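Long-range contact in laminin subunit ALPHA-1 (Mus musculus, PDB 2JD4), which forms the C-terminal LG4-5 domain pair of a basement membrane laminin and probably helps anchor it to the cell surface: residues 243-248 against 334-339. The protein carries 4 engineered substitutions. Residues are numbered along the deposited sequence; the frame is centred on the assembly and turned at random.
Sequences AKVDAI and KQNSLS. Engineered in segment 334-339: S337 (natural residue Cys). With MG (magnesium ion), chain D.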
loop_
_atom_site.group_PDB
_atom_site.type_symbol
_atom_site.label_atom_id
_atom_site.label_comp_id
_atom_site.label_asym_id
_atom_site.label_seq_id
_atom_site.Cartn_x
_atom_site.Cartn_y
_atom_site.Cartn_z
ATOM N N ALA A 243 -15.986 -4.867 -22.517
ATOM C CA ALA A 243 -15.440 -4.705 -23.858
ATOM C C ALA A 243 -16.538 -4.193 -24.796
ATOM O O ALA A 243 -16.306 -3.986 -25.988
ATOM C CB ALA A 243 -14.885 -6.038 -24.363
ATOM N N LYS A 244 -17.728 -3.981 -24.244
ATOM C CA LYS A 244 -18.863 -3.501 -25.022
ATOM C C LYS A 244 -19.255 -2.054 -24.721
ATOM O O LYS A 244 -18.553 -1.122 -25.128
ATOM C CB LYS A 244 -20.074 -4.419 -24.807
ATOM C CG LYS A 244 -19.834 -5.861 -25.229
ATOM C CD LYS A 244 -21.068 -6.719 -24.994
ATOM C CE LYS A 244 -20.802 -8.175 -25.345
ATOM N NZ LYS A 244 -20.417 -8.343 -26.773
ATOM N N VAL A 245 -20.367 -1.871 -24.005
ATOM C CA VAL A 245 -20.874 -0.536 -23.680
ATOM C C VAL A 245 -20.872 -0.152 -22.186
ATOM O O VAL A 245 -20.356 0.904 -21.804
ATOM C CB VAL A 245 -22.315 -0.369 -24.226
ATOM C CG1 VAL A 245 -22.830 1.040 -23.946
ATOM C CG2 VAL A 245 -22.340 -0.656 -25.728
ATOM N N ASP A 246 -21.463 -0.995 -21.347
ATOM C CA ASP A 246 -21.535 -0.729 -19.909
ATOM C C ASP A 246 -20.172 -0.392 -19.285
ATOM O O ASP A 246 -19.220 -1.166 -19.404
ATOM C CB ASP A 246 -22.153 -1.936 -19.197
ATOM C CG ASP A 246 -23.641 -2.081 -19.486
ATOM O OD1 ASP A 246 -24.114 -1.497 -20.483
ATOM O OD2 ASP A 246 -24.331 -2.779 -18.718
ATOM N N ALA A 247 -20.092 0.755 -18.610
ATOM C CA ALA A 247 -18.843 1.184 -17.972
ATOM C C ALA A 247 -18.981 2.452 -17.128
ATOM O O ALA A 247 -19.961 3.190 -17.249
ATOM C CB ALA A 247 -17.773 1.401 -19.038
ATOM N N ILE A 248 -17.993 2.688 -16.262
ATOM C CA ILE A 248 -17.954 3.889 -15.425
ATOM C C ILE A 248 -16.525 4.431 -15.434
ATOM O O ILE A 248 -15.572 3.671 -15.609
ATOM C CB ILE A 248 -18.367 3.612 -13.957
ATOM C CG1 ILE A 248 -17.317 2.747 -13.257
ATOM C CG2 ILE A 248 -19.726 2.920 -13.920
ATOM C CD1 ILE A 248 -17.531 2.647 -11.757
ATOM N N LYS A 334 -10.128 -1.304 -23.526
ATOM C CA LYS A 334 -11.231 -0.383 -23.775
ATOM C C LYS A 334 -11.804 0.204 -22.496
ATOM O O LYS A 334 -12.035 -0.511 -21.524
ATOM C CB LYS A 334 -12.354 -1.094 -24.547
ATOM C CG LYS A 334 -13.439 -0.153 -25.079
ATOM C CD LYS A 334 -14.573 -0.906 -25.776
ATOM C CE LYS A 334 -15.588 0.065 -26.368
ATOM N NZ LYS A 334 -16.684 -0.620 -27.125
ATOM N N GLN A 335 -12.013 1.515 -22.492
ATOM C CA GLN A 335 -12.599 2.200 -21.343
ATOM C C GLN A 335 -13.709 3.071 -21.924
ATOM O O GLN A 335 -13.502 4.244 -22.245
ATOM C CB GLN A 335 -11.553 3.055 -20.616
ATOM C CG GLN A 335 -10.564 2.258 -19.740
ATOM C CD GLN A 335 -11.260 1.438 -18.644
ATOM O OE1 GLN A 335 -12.278 1.854 -18.099
ATOM N NE2 GLN A 335 -10.694 0.281 -18.310
ATOM N N ASN A 336 -14.895 2.482 -22.047
ATOM C CA ASN A 336 -16.024 3.172 -22.650
ATOM C C ASN A 336 -16.538 4.406 -21.928
ATOM O O ASN A 336 -17.256 5.213 -22.528
ATOM C CB ASN A 336 -17.179 2.194 -22.882
ATOM C CG ASN A 336 -18.071 2.631 -24.019
ATOM O OD1 ASN A 336 -17.578 3.067 -25.061
ATOM N ND2 ASN A 336 -19.383 2.515 -23.837
ATOM N N SER A 337 -16.188 4.562 -20.652
ATOM C CA SER A 337 -16.632 5.739 -19.909
ATOM C C SER A 337 -15.483 6.635 -19.426
ATOM O O SER A 337 -15.500 7.157 -18.310
ATOM C CB SER A 337 -17.533 5.329 -18.744
ATOM O OG SER A 337 -18.774 4.829 -19.235
ATOM N N LEU A 338 -14.486 6.798 -20.289
ATOM C CA LEU A 338 -13.336 7.661 -20.035
ATOM C C LEU A 338 -13.018 8.375 -21.348
ATOM O O LEU A 338 -12.837 7.729 -22.376
ATOM C CB LEU A 338 -12.112 6.848 -19.578
ATOM C CG LEU A 338 -12.079 6.431 -18.101
ATOM C CD1 LEU A 338 -10.829 5.599 -17.818
ATOM C CD2 LEU A 338 -12.095 7.682 -17.218
ATOM N N SER A 339 -12.975 9.702 -21.328
ATOM C CA SER A 339 -12.653 10.442 -22.547
ATOM C C SER A 339 -11.139 10.614 -22.678
ATOM O O SER A 339 -10.599 10.700 -23.789
ATOM C CB SER A 339 -13.341 11.818 -22.547
ATOM O OG SER A 339 -12.890 12.638 -21.481
HETATM MG MG MG D . -26.312 -3.694 -19.148
HETATM O O HOH W 1 -26.421 -2.465 -21.005
HETATM O O HOH W 2 -14.603 3.574 -18.475
HETATM O O HOH W 3 -25.234 -5.167 -19.956
HETATM O O HOH W 4 -27.711 -2.322 -18.214
#
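In LG5, the second domain of this LG4-5 pair, the hairpin turn that carries the magnesium ligand D246 is tied to the long loop between strands 322-326 and 347-353: the side chains of K334, N336 and, more weakly, S337 donate to the backbone carbonyls of K244, V245 and A247 respectively. The chain of K334 runs out extended, its CD 3.5 Å from A243 O, and its NZ meets a lone pair of K244 O at 2.8 Å, within the plane of that carbonyl. N336 has CG anti to its backbone N (chi1 -154°), which sets CG 3.6 Å from V245 O; ND2 donates to V245 O at 2.8 Å, likewise using an in-plane lone pair. The oxygen lies close to the amide plane of N336 and the N-H...O angle is 157°. V245 lies alongside this amide, CG1 nearest ND2, while N336 CB rests on A247 CB at 4.0 Å. S337, an engineered residue that is Cys naturally, bonds through OG, and S337 CB sits 3.6 Å from I248 C. One water completes the join, accepting from S337 N and donating to I248 O and Q335 OE1. S241 OG and R267 NH2 hydrogen-bond to the backbone N and O of N336, within the type I turn from Q335 to L338. The side chain of D246 sets off away from the loop without touching it; its OD2 binds magnesium at 2.2 Å with D319 and three waters, one donating to OD1. The arrangement is that of a laminin G beta-sandwich, with a loop laid on one sheet beside the rim turn that bears its metal site.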